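Local coordinates for argonaute protein (Marinitoga piezophila, PDB 5I4A) that cleaves single-stranded DNA targets complementary to a short guide RNA bearing a 5'-hydroxyl end, and may help defend the cell against mobile genetic elements, at residues D283-S288 with T612-Y617; S324-A329 with V338-D343; L333-V338 with S417-M422. All blocks are in the same frame, centred on the assembly; numbering follows the deposited sequence.

In the fold
Following the chain from the N terminus, linker L2 supplies the short helix 284-287 on the way into the Mid domain. Its partner in contact 1, the loop 612-617, comes only in the PIWI domain, more than 300 residues later, so contact 1 closes a long loop within which the other two are nested. Contact 2 closes a short one, bringing helix 325-333 against strand 337-340 just after it. Contact 3 crosses contact 2: it starts from 333-338, shares V338 with it, and reaches helix 412-424. The centres of contacts 2 and 3 lie about 9 Å apart, and F326 touches V419 between them; F285 of contact 1 packs on L333 of contact 3.

Contact 1: D283-S288 with T612-Y617. With nucleotides of chain B.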
loop_
_atom_site.group_PDB
_atom_site.type_symbol
_atom_site.label_atom_id
_atom_site.label_comp_id
_atom_site.label_asym_id
_atom_site.label_seq_id
_atom_site.Cartn_x
_atom_site.Cartn_y
_atom_site.Cartn_z
ATOM N N ASP A 283 2.110 13.922 22.735
ATOM C CA ASP A 283 1.668 14.460 24.018
ATOM C C ASP A 283 1.050 13.410 24.924
ATOM O O ASP A 283 0.668 13.745 26.045
ATOM C CB ASP A 283 0.661 15.597 23.800
ATOM C CG ASP A 283 1.332 16.924 23.580
ATOM O OD1 ASP A 283 2.550 17.018 23.866
ATOM O OD2 ASP A 283 0.645 17.871 23.136
ATOM N N VAL A 284 0.949 12.161 24.471
ATOM C CA VAL A 284 0.497 11.087 25.350
ATOM C C VAL A 284 1.386 10.989 26.583
ATOM O O VAL A 284 0.921 10.608 27.665
ATOM C CB VAL A 284 0.437 9.746 24.574
ATOM C CG1 VAL A 284 1.837 9.272 24.194
ATOM C CG2 VAL A 284 -0.320 8.679 25.365
ATOM N N PHE A 285 2.668 11.336 26.451
ATOM C CA PHE A 285 3.580 11.338 27.589
ATOM C C PHE A 285 3.379 12.535 28.507
ATOM O O PHE A 285 3.894 12.526 29.630
ATOM C CB PHE A 285 5.031 11.300 27.104
ATOM C CG PHE A 285 5.392 10.041 26.375
ATOM C CD1 PHE A 285 5.640 8.868 27.072
ATOM C CD2 PHE A 285 5.486 10.025 24.995
ATOM C CE1 PHE A 285 5.972 7.704 26.406
ATOM C CE2 PHE A 285 5.820 8.864 24.324
ATOM C CZ PHE A 285 6.063 7.701 25.032
ATOM N N LYS A 286 2.659 13.563 28.058
ATOM C CA LYS A 286 2.292 14.677 28.924
ATOM C C LYS A 286 1.042 14.388 29.742
ATOM O O LYS A 286 0.963 14.784 30.909
ATOM C CB LYS A 286 2.054 15.948 28.102
ATOM C CG LYS A 286 3.302 16.695 27.675
ATOM C CD LYS A 286 2.924 18.039 27.074
ATOM C CE LYS A 286 4.112 18.718 26.420
ATOM N NZ LYS A 286 3.660 19.784 25.481
ATOM N N TYR A 287 0.062 13.703 29.153
ATOM C CA TYR A 287 -1.268 13.594 29.738
ATOM C C TYR A 287 -1.697 12.154 29.985
ATOM O O TYR A 287 -2.858 11.925 30.351
ATOM C CB TYR A 287 -2.284 14.307 28.841
ATOM C CG TYR A 287 -1.856 15.708 28.461
ATOM C CD1 TYR A 287 -1.880 16.738 29.392
ATOM C CD2 TYR A 287 -1.427 16.000 27.170
ATOM C CE1 TYR A 287 -1.488 18.022 29.051
ATOM C CE2 TYR A 287 -1.034 17.281 26.819
ATOM C CZ TYR A 287 -1.066 18.288 27.765
ATOM O OH TYR A 287 -0.678 19.566 27.428
ATOM N N SER A 288 -0.796 11.188 29.777
ATOM C CA SER A 288 -0.968 9.786 30.151
ATOM C C SER A 288 -2.004 9.075 29.288
ATOM O O SER A 288 -2.809 9.725 28.612
ATOM C CB SER A 288 -1.336 9.674 31.636
ATOM O OG SER A 288 -1.209 8.336 32.096
ATOM N N THR A 612 3.431 3.979 17.047
ATOM C CA THR A 612 4.183 4.808 17.966
ATOM C C THR A 612 3.571 6.208 17.857
ATOM O O THR A 612 2.931 6.492 16.903
ATOM C CB THR A 612 5.691 4.910 17.762
ATOM O OG1 THR A 612 5.964 5.786 16.684
ATOM C CG2 THR A 612 6.326 3.555 17.531
ATOM N N PRO A 613 3.774 7.073 18.826
ATOM C CA PRO A 613 3.234 8.441 18.724
ATOM C C PRO A 613 3.937 9.310 17.691
ATOM O O PRO A 613 3.431 10.395 17.382
ATOM C CB PRO A 613 3.427 9.008 20.137
ATOM C CG PRO A 613 3.584 7.820 21.020
ATOM C CD PRO A 613 4.256 6.777 20.186
ATOM N N TYR A 614 5.069 8.869 17.144
ATOM C CA TYR A 614 5.896 9.688 16.270
ATOM C C TYR A 614 5.620 9.462 14.787
ATOM O O TYR A 614 6.187 10.173 13.954
ATOM C CB TYR A 614 7.377 9.436 16.577
ATOM C CG TYR A 614 7.724 9.702 18.028
ATOM C CD1 TYR A 614 7.720 10.995 18.535
ATOM C CD2 TYR A 614 8.038 8.661 18.894
ATOM C CE1 TYR A 614 8.026 11.248 19.862
ATOM C CE2 TYR A 614 8.346 8.905 20.222
ATOM C CZ TYR A 614 8.338 10.200 20.699
ATOM O OH TYR A 614 8.643 10.443 22.020
ATOM N N THR A 615 4.779 8.487 14.439
ATOM C CA THR A 615 4.295 8.307 13.077
ATOM C C THR A 615 2.815 7.962 13.138
ATOM O O THR A 615 2.308 7.507 14.164
ATOM C CB THR A 615 5.042 7.199 12.312
ATOM O OG1 THR A 615 4.721 5.922 12.879
ATOM C CG2 THR A 615 6.555 7.412 12.356
ATOM N N ASN A 616 2.119 8.169 12.023
ATOM C CA ASN A 616 0.702 7.849 11.952
ATOM C C ASN A 616 0.425 6.943 10.760
ATOM O O ASN A 616 1.165 6.928 9.772
ATOM C CB ASN A 616 -0.165 9.113 11.867
ATOM C CG ASN A 616 0.279 10.055 10.770
ATOM O OD1 ASN A 616 0.953 11.051 11.030
ATOM N ND2 ASN A 616 -0.093 9.745 9.534
ATOM N N TYR A 617 -0.664 6.191 10.866
ATOM C CA TYR A 617 -1.085 5.310 9.790
ATOM C C TYR A 617 -1.588 6.118 8.598
ATOM O O TYR A 617 -2.074 7.243 8.740
ATOM C CB TYR A 617 -2.176 4.362 10.282
ATOM C CG TYR A 617 -1.696 3.381 11.329
ATOM C CD1 TYR A 617 -0.503 2.691 11.164
ATOM C CD2 TYR A 617 -2.429 3.151 12.487
ATOM C CE1 TYR A 617 -0.055 1.793 12.116
ATOM C CE2 TYR A 617 -1.988 2.255 13.447
ATOM C CZ TYR A 617 -0.801 1.577 13.256
ATOM O OH TYR A 617 -0.355 0.685 14.203
ATOM P P U B 3 7.931 -1.805 16.002
ATOM O OP1 U B 3 6.742 -2.693 16.029
ATOM O OP2 U B 3 9.027 -2.087 15.045
ATOM O "O5'" U B 3 7.420 -0.325 15.736
ATOM C "C5'" U B 3 7.487 0.239 14.441
ATOM C "C4'" U B 3 7.228 1.721 14.476
ATOM O "O4'" U B 3 8.383 2.415 15.017
ATOM C "C3'" U B 3 7.001 2.364 13.120
ATOM O "O3'" U B 3 5.659 2.239 12.689
ATOM C "C2'" U B 3 7.424 3.806 13.349
ATOM O "O2'" U B 3 6.390 4.532 13.991
ATOM C "C1'" U B 3 8.583 3.631 14.330
ATOM N N1 U B 3 9.883 3.552 13.627
ATOM C C2 U B 3 10.373 4.692 13.011
ATOM O O2 U B 3 9.798 5.767 13.018
ATOM N N3 U B 3 11.579 4.525 12.376
ATOM C C4 U B 3 12.325 3.372 12.299
ATOM O O4 U B 3 13.397 3.386 11.691
ATOM C C5 U B 3 11.753 2.240 12.958
ATOM C C6 U B 3 10.580 2.370 13.584
#
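V284 and P613 bring their CA atoms to 7.6 Å, the nearest backbone approach between the short helix 284-287 of linker L2 and a type I beta turn, T612 to T615, in the PIWI domain. The meeting is apolar and small, burying 127 Å² in all. P613, its CB directed toward the helix, presents CG to two side chains at once. V284 CG1 lies 3.9 Å from P613 CG, and the two side chains cross at about a right angle. That branch of V284 sits between its own backbone N and carbonyl carbon (chi1 68°), which turns CG1 to the proline. F285 brings CE2 to 4.1 Å from the same P613 CG, again crosswise, while Y614 reaches past the proline to set its OH 4.0 Å from F285 CE2; F285 and Y614 also cross at about a right angle. Around this patch, F285 forms a cation-pi contact with K416 and packs on L333, while P613 touches Y420; helices 325-333 and 412-424 thus flank the junction between linker and PIWI domain. The turn has a second role on the guide RNA. T612 OG1 accepts from Y614 N at 3.2 Å, the bond of an ST turn, with an N-H...O angle of 152°. The same hydroxyl shares a hydrogen bond with O2' of U3 of chain B, and the turn probably helps orient it toward the ribose. T615 OG1 is also modelled within hydrogen-bonding distance of U3 O2' of chain B, at a doubtfully short 2.4 Å.

Contact 2: S324-A329 with V338-D343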
loop_
_atom_site.group_PDB
_atom_site.type_symbol
_atom_site.label_atom_id
_atom_site.label_comp_id
_atom_site.label_asym_id
_atom_site.label_seq_id
_atom_site.Cartn_x
_atom_site.Cartn_y
_atom_site.Cartn_z
ATOM N N SER A 324 14.963 5.528 35.475
ATOM C CA SER A 324 15.459 5.658 34.113
ATOM C C SER A 324 14.369 6.161 33.178
ATOM O O SER A 324 13.214 6.314 33.579
ATOM C CB SER A 324 15.987 4.318 33.606
ATOM O OG SER A 324 14.922 3.412 33.363
ATOM N N VAL A 325 14.734 6.418 31.922
ATOM C CA VAL A 325 13.756 6.842 30.925
ATOM C C VAL A 325 12.691 5.770 30.724
ATOM O O VAL A 325 11.525 6.083 30.447
ATOM C CB VAL A 325 14.470 7.204 29.606
ATOM C CG1 VAL A 325 15.331 6.043 29.128
ATOM C CG2 VAL A 325 13.474 7.626 28.536
ATOM N N PHE A 326 13.059 4.493 30.876
ATOM C CA PHE A 326 12.078 3.418 30.746
ATOM C C PHE A 326 11.007 3.517 31.826
ATOM O O PHE A 326 9.809 3.387 31.543
ATOM C CB PHE A 326 12.780 2.056 30.804
ATOM C CG PHE A 326 11.848 0.885 30.649
ATOM C CD1 PHE A 326 11.569 0.366 29.396
ATOM C CD2 PHE A 326 11.254 0.302 31.758
ATOM C CE1 PHE A 326 10.709 -0.709 29.252
ATOM C CE2 PHE A 326 10.392 -0.770 31.617
ATOM C CZ PHE A 326 10.122 -1.277 30.365
ATOM N N TYR A 327 11.421 3.738 33.078
ATOM C CA TYR A 327 10.456 3.823 34.172
ATOM C C TYR A 327 9.673 5.129 34.135
ATOM O O TYR A 327 8.499 5.155 34.513
ATOM C CB TYR A 327 11.161 3.677 35.520
ATOM C CG TYR A 327 11.666 2.281 35.803
ATOM C CD1 TYR A 327 10.827 1.317 36.349
ATOM C CD2 TYR A 327 12.982 1.929 35.530
ATOM C CE1 TYR A 327 11.285 0.039 36.611
ATOM C CE2 TYR A 327 13.447 0.654 35.789
ATOM C CZ TYR A 327 12.593 -0.287 36.331
ATOM O OH TYR A 327 13.051 -1.558 36.594
ATOM N N ARG A 328 10.303 6.220 33.702
ATOM C CA ARG A 328 9.573 7.478 33.575
ATOM C C ARG A 328 8.540 7.397 32.460
ATOM O O ARG A 328 7.438 7.942 32.589
ATOM C CB ARG A 328 10.544 8.635 33.334
ATOM C CG ARG A 328 11.530 8.861 34.474
ATOM C CD ARG A 328 12.146 10.253 34.428
ATOM N NE ARG A 328 12.776 10.547 33.146
ATOM C CZ ARG A 328 14.007 10.169 32.817
ATOM N NH1 ARG A 328 14.739 9.474 33.673
ATOM N NH2 ARG A 328 14.501 10.484 31.627
ATOM N N ALA A 329 8.873 6.710 31.364
ATOM C CA ALA A 329 7.909 6.527 30.282
ATOM C C ALA A 329 6.699 5.730 30.753
ATOM O O ALA A 329 5.556 6.079 30.440
ATOM C CB ALA A 329 8.575 5.837 29.094
ATOM N N VAL A 338 5.788 -1.250 37.267
ATOM C CA VAL A 338 6.633 -2.043 36.383
ATOM C C VAL A 338 7.187 -3.205 37.194
ATOM O O VAL A 338 7.730 -3.003 38.287
ATOM C CB VAL A 338 7.768 -1.200 35.777
ATOM C CG1 VAL A 338 8.594 -2.035 34.806
ATOM C CG2 VAL A 338 7.199 0.029 35.085
ATOM N N GLU A 339 7.048 -4.416 36.663
ATOM C CA GLU A 339 7.432 -5.618 37.390
ATOM C C GLU A 339 8.134 -6.574 36.439
ATOM O O GLU A 339 7.560 -6.985 35.429
ATOM C CB GLU A 339 6.212 -6.291 38.020
ATOM C CG GLU A 339 6.524 -7.583 38.748
ATOM C CD GLU A 339 5.300 -8.185 39.406
ATOM O OE1 GLU A 339 5.455 -9.147 40.189
ATOM O OE2 GLU A 339 4.182 -7.693 39.144
ATOM N N PHE A 340 9.368 -6.930 36.766
ATOM C CA PHE A 340 10.111 -7.935 36.019
ATOM C C PHE A 340 10.012 -9.246 36.785
ATOM O O PHE A 340 10.592 -9.390 37.865
ATOM C CB PHE A 340 11.554 -7.492 35.804
ATOM C CG PHE A 340 11.669 -6.254 34.967
ATOM C CD1 PHE A 340 11.424 -6.304 33.606
ATOM C CD2 PHE A 340 11.984 -5.036 35.540
ATOM C CE1 PHE A 340 11.508 -5.166 32.827
ATOM C CE2 PHE A 340 12.072 -3.893 34.764
ATOM C CZ PHE A 340 11.832 -3.961 33.408
ATOM N N LEU A 341 9.242 -10.185 36.238
ATOM C CA LEU A 341 9.018 -11.460 36.900
ATOM C C LEU A 341 10.302 -12.274 36.922
ATOM O O LEU A 341 11.040 -12.324 35.936
ATOM C CB LEU A 341 7.924 -12.246 36.180
ATOM C CG LEU A 341 6.657 -11.495 35.769
ATOM C CD1 LEU A 341 5.716 -12.439 35.042
ATOM C CD2 LEU A 341 5.973 -10.880 36.978
ATOM N N ARG A 342 10.569 -12.925 38.049
ATOM C CA ARG A 342 11.759 -13.748 38.182
ATOM C C ARG A 342 11.377 -15.175 38.548
ATOM O O ARG A 342 10.478 -15.403 39.365
ATOM C CB ARG A 342 12.730 -13.167 39.217
ATOM C CG ARG A 342 12.068 -12.480 40.391
ATOM C CD ARG A 342 13.037 -11.528 41.079
ATOM N NE ARG A 342 14.237 -12.210 41.557
ATOM C CZ ARG A 342 14.267 -12.999 42.626
ATOM N NH1 ARG A 342 13.159 -13.216 43.322
ATOM N NH2 ARG A 342 15.402 -13.578 42.996
ATOM N N ASP A 343 12.057 -16.122 37.913
ATOM C CA ASP A 343 11.879 -17.538 38.202
ATOM C C ASP A 343 12.474 -17.853 39.568
ATOM O O ASP A 343 13.664 -17.624 39.797
ATOM C CB ASP A 343 12.545 -18.365 37.101
ATOM C CG ASP A 343 12.752 -19.819 37.485
ATOM O OD1 ASP A 343 11.963 -20.362 38.287
ATOM O OD2 ASP A 343 13.709 -20.428 36.961
HETATM O O HOH W 1 10.991 -3.037 38.977
#
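F326 and Y327, neighbours on helix 325-333, reach V338 and F340, alternate residues of strand 337-340 that point the same way. The axes of helix 325-329 and strand 338-340 approach to 10.6 Å, their N-to-C directions 130° apart, leaving the space between them to side chains. F326 forms the buried side, enclosed by F319, whose ring meets it edge-to-face, and by I415 and V419 of helix 412-424. Its CG stands anti to the backbone N (chi1 -179°), which carries the ring toward the strand: V338 CG1 meets the ring edge in plane, 3.9 Å from F326 CE2, while F340 CZ approaches obliquely. Y327 packs just as closely, its ring passing obliquely by V338 with CE1 3.8 Å from V338 CB, but its hydroxyl end is the partly exposed, water-touched side. There OH lies at the F340 ring edge, 3.1 Å from F340 CE2, hydrogen-bonded to F319 O, and a water joins it weakly to V338 O. A leucine in place of Y327 would probably leave F319 O without this hydrogen bond and open a gap beside V338 and F340. E339 points away between them: this is a helix laid on one face of the parallel beta-sheet, the alpha/beta layering of the Argonaute Mid domain.

Contact 3: L333-V338 with S417-M422; sequences LGFSKV and SYVYKM. With nucleotides of chain B.
L333 carries CG anti to its carbonyl carbon (chi1 -67°) and runs straight on from there (chi2 -179°), which sends CD1 to the backbone of helix 412-424. V419 holds CG1 opposite its backbone N (chi1 -180°), where both L333 CD1 and F335 CE2 reach it. L333 CD1 ends 3.7 Å from Y420 CA, near the main chain of the helix, and 4.0 Å from V419 CG1. F335 CE2 comes to 3.9 Å from the same V419 CG1; F335 and V419 slide past each other in opposite directions, and the methyl meets the aromatic ring obliquely. All four touching residues are buried, and the segments hide 183 Å² between them.

G334 separates the two apolar side chains. It ends helix 325-333 in a Schellman motif, with positive phi and two bonds back into the last turn; a CB at its backbone angles would press on L333 O. On either side of it L333 and F335 both direct their CB toward helix 412-424. L333 O is held by N292 ND2, while A330 and L296 pack on F335.

The guide RNA touches other residues of helix 412-424. S417 CB lies 3.2 Å from N3 of A2 of chain B, and Y418 packs obliquely on the sugar of that nucleotide. K421, extended throughout, donates a hydrogen bond from NZ to OP1 of U3 of chain B, modelled at 2.5 Å, too short to be taken at face value, with a weak bond to O3' of A2 of chain B and another hydrogen bond to L638 O. The arrangement is that of an Argonaute Mid domain, in which a helix packed against the domain core holds the backbone of the guide near its 5' end.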
loop_
_atom_site.group_PDB
_atom_site.type_symbol
_atom_site.label_atom_id
_atom_site.label_comp_id
_atom_site.label_asym_id
_atom_site.label_seq_id
_atom_site.Cartn_x
_atom_site.Cartn_y
_atom_site.Cartn_z
ATOM N N LEU A 333 2.939 7.204 31.040
ATOM C CA LEU A 333 1.846 6.606 30.289
ATOM C C LEU A 333 0.744 6.053 31.182
ATOM O O LEU A 333 -0.307 5.662 30.666
ATOM C CB LEU A 333 2.383 5.506 29.370
ATOM C CG LEU A 333 3.274 6.019 28.237
ATOM C CD1 LEU A 333 3.734 4.874 27.358
ATOM C CD2 LEU A 333 2.555 7.086 27.412
ATOM N N GLY A 334 0.946 6.013 32.493
ATOM C CA GLY A 334 -0.105 5.633 33.411
ATOM C C GLY A 334 -0.089 4.201 33.903
ATOM O O GLY A 334 -1.115 3.736 34.416
ATOM N N PHE A 335 1.026 3.489 33.764
ATOM C CA PHE A 335 1.111 2.139 34.306
ATOM C C PHE A 335 1.155 2.191 35.828
ATOM O O PHE A 335 1.877 3.002 36.414
ATOM C CB PHE A 335 2.347 1.416 33.769
ATOM C CG PHE A 335 2.257 1.051 32.316
ATOM C CD1 PHE A 335 1.474 -0.015 31.904
ATOM C CD2 PHE A 335 2.964 1.764 31.362
ATOM C CE1 PHE A 335 1.389 -0.356 30.568
ATOM C CE2 PHE A 335 2.882 1.429 30.026
ATOM C CZ PHE A 335 2.094 0.366 29.629
ATOM N N SER A 336 0.363 1.327 36.467
ATOM C CA SER A 336 0.361 1.272 37.926
ATOM C C SER A 336 1.743 0.925 38.462
ATOM O O SER A 336 2.206 1.523 39.440
ATOM C CB SER A 336 -0.679 0.263 38.415
ATOM O OG SER A 336 -0.361 -1.051 37.992
ATOM N N LYS A 337 2.426 -0.021 37.822
ATOM C CA LYS A 337 3.770 -0.383 38.247
ATOM C C LYS A 337 4.467 -1.159 37.138
ATOM O O LYS A 337 3.837 -1.656 36.199
ATOM C CB LYS A 337 3.741 -1.206 39.537
ATOM C CG LYS A 337 3.033 -2.524 39.360
ATOM C CD LYS A 337 2.945 -3.307 40.656
ATOM C CE LYS A 337 2.721 -4.756 40.374
ATOM N NZ LYS A 337 2.394 -5.502 41.627
ATOM N N VAL A 338 5.788 -1.250 37.267
ATOM C CA VAL A 338 6.633 -2.043 36.383
ATOM C C VAL A 338 7.187 -3.205 37.194
ATOM O O VAL A 338 7.730 -3.003 38.287
ATOM C CB VAL A 338 7.768 -1.200 35.777
ATOM C CG1 VAL A 338 8.594 -2.035 34.806
ATOM C CG2 VAL A 338 7.199 0.029 35.085
ATOM N N SER A 417 8.917 5.001 22.758
ATOM C CA SER A 417 8.072 4.320 21.781
ATOM C C SER A 417 7.880 2.852 22.134
ATOM O O SER A 417 6.776 2.309 22.010
ATOM C CB SER A 417 8.697 4.448 20.397
ATOM O OG SER A 417 8.677 5.795 19.961
ATOM N N TYR A 418 8.959 2.194 22.555
ATOM C CA TYR A 418 8.905 0.792 22.952
ATOM C C TYR A 418 7.898 0.579 24.079
ATOM O O TYR A 418 7.089 -0.356 24.038
ATOM C CB TYR A 418 10.311 0.350 23.359
ATOM C CG TYR A 418 10.541 -1.131 23.545
ATOM C CD1 TYR A 418 10.022 -2.065 22.654
ATOM C CD2 TYR A 418 11.325 -1.592 24.593
ATOM C CE1 TYR A 418 10.258 -3.421 22.826
ATOM C CE2 TYR A 418 11.568 -2.937 24.767
ATOM C CZ TYR A 418 11.033 -3.849 23.886
ATOM O OH TYR A 418 11.276 -5.189 24.068
ATOM N N VAL A 419 7.913 1.459 25.085
ATOM C CA VAL A 419 6.963 1.338 26.188
ATOM C C VAL A 419 5.548 1.642 25.712
ATOM O O VAL A 419 4.578 1.027 26.174
ATOM C CB VAL A 419 7.373 2.252 27.357
ATOM C CG1 VAL A 419 6.381 2.123 28.507
ATOM C CG2 VAL A 419 8.776 1.914 27.832
ATOM N N TYR A 420 5.404 2.600 24.793
ATOM C CA TYR A 420 4.091 2.881 24.224
ATOM C C TYR A 420 3.524 1.650 23.528
ATOM O O TYR A 420 2.352 1.302 23.713
ATOM C CB TYR A 420 4.178 4.060 23.250
ATOM C CG TYR A 420 2.851 4.404 22.613
ATOM C CD1 TYR A 420 2.408 3.740 21.473
ATOM C CD2 TYR A 420 2.034 5.387 23.156
ATOM C CE1 TYR A 420 1.189 4.042 20.896
ATOM C CE2 TYR A 420 0.816 5.700 22.585
ATOM C CZ TYR A 420 0.400 5.024 21.453
ATOM O OH TYR A 420 -0.812 5.332 20.879
ATOM N N LYS A 421 4.345 0.991 22.704
ATOM C CA LYS A 421 3.906 -0.218 22.014
ATOM C C LYS A 421 3.434 -1.278 23.003
ATOM O O LYS A 421 2.412 -1.939 22.782
ATOM C CB LYS A 421 5.040 -0.767 21.149
ATOM C CG LYS A 421 4.719 -2.095 20.487
ATOM C CD LYS A 421 5.867 -2.593 19.631
ATOM C CE LYS A 421 5.440 -3.811 18.830
ATOM N NZ LYS A 421 6.495 -4.294 17.887
ATOM N N MET A 422 4.170 -1.451 24.103
ATOM C CA MET A 422 3.764 -2.407 25.129
ATOM C C MET A 422 2.383 -2.071 25.674
ATOM O O MET A 422 1.521 -2.950 25.802
ATOM C CB MET A 422 4.794 -2.433 26.254
ATOM C CG MET A 422 6.132 -3.013 25.855
ATOM S SD MET A 422 7.280 -2.984 27.238
ATOM C CE MET A 422 8.713 -3.745 26.495
ATOM P P A B 2 13.568 -2.607 16.652
ATOM O OP1 A B 2 13.896 -1.950 15.365
ATOM O OP2 A B 2 14.575 -2.641 17.741
ATOM O "O5'" A B 2 12.255 -1.896 17.205
ATOM C "C5'" A B 2 11.603 -2.350 18.383
ATOM C "C4'" A B 2 10.566 -1.356 18.830
ATOM O "O4'" A B 2 11.233 -0.160 19.314
ATOM C "C3'" A B 2 9.641 -0.851 17.733
ATOM O "O3'" A B 2 8.549 -1.717 17.480
ATOM C "C2'" A B 2 9.239 0.527 18.240
ATOM O "O2'" A B 2 8.250 0.427 19.254
ATOM C "C1'" A B 2 10.543 0.991 18.880
ATOM N N9 A B 2 11.406 1.690 17.909
ATOM C C8 A B 2 12.547 1.217 17.313
ATOM N N7 A B 2 13.108 2.067 16.485
ATOM C C5 A B 2 12.270 3.175 16.541
ATOM C C6 A B 2 12.304 4.423 15.894
ATOM N N6 A B 2 13.255 4.781 15.025
ATOM N N1 A B 2 11.314 5.299 16.171
ATOM C C2 A B 2 10.362 4.943 17.040
ATOM N N3 A B 2 10.227 3.797 17.707
ATOM C C4 A B 2 11.223 2.952 17.411
ATOM P P U B 3 7.931 -1.805 16.002
ATOM O OP1 U B 3 6.742 -2.693 16.029
ATOM O OP2 U B 3 9.027 -2.087 15.045
ATOM O "O5'" U B 3 7.420 -0.325 15.736
ATOM C "C5'" U B 3 7.487 0.239 14.441
ATOM C "C4'" U B 3 7.228 1.721 14.476
ATOM O "O4'" U B 3 8.383 2.415 15.017
ATOM C "C3'" U B 3 7.001 2.364 13.120
ATOM O "O3'" U B 3 5.659 2.239 12.689
ATOM C "C2'" U B 3 7.424 3.806 13.349
ATOM O "O2'" U B 3 6.390 4.532 13.991
ATOM C "C1'" U B 3 8.583 3.631 14.330
ATOM N N1 U B 3 9.883 3.552 13.627
ATOM C C2 U B 3 10.373 4.692 13.011
ATOM O O2 U B 3 9.798 5.767 13.018
ATOM N N3 U B 3 11.579 4.525 12.376
ATOM C C4 U B 3 12.325 3.372 12.299
ATOM O O4 U B 3 13.397 3.386 11.691
ATOM C C5 U B 3 11.753 2.240 12.958
ATOM C C6 U B 3 10.580 2.370 13.584
#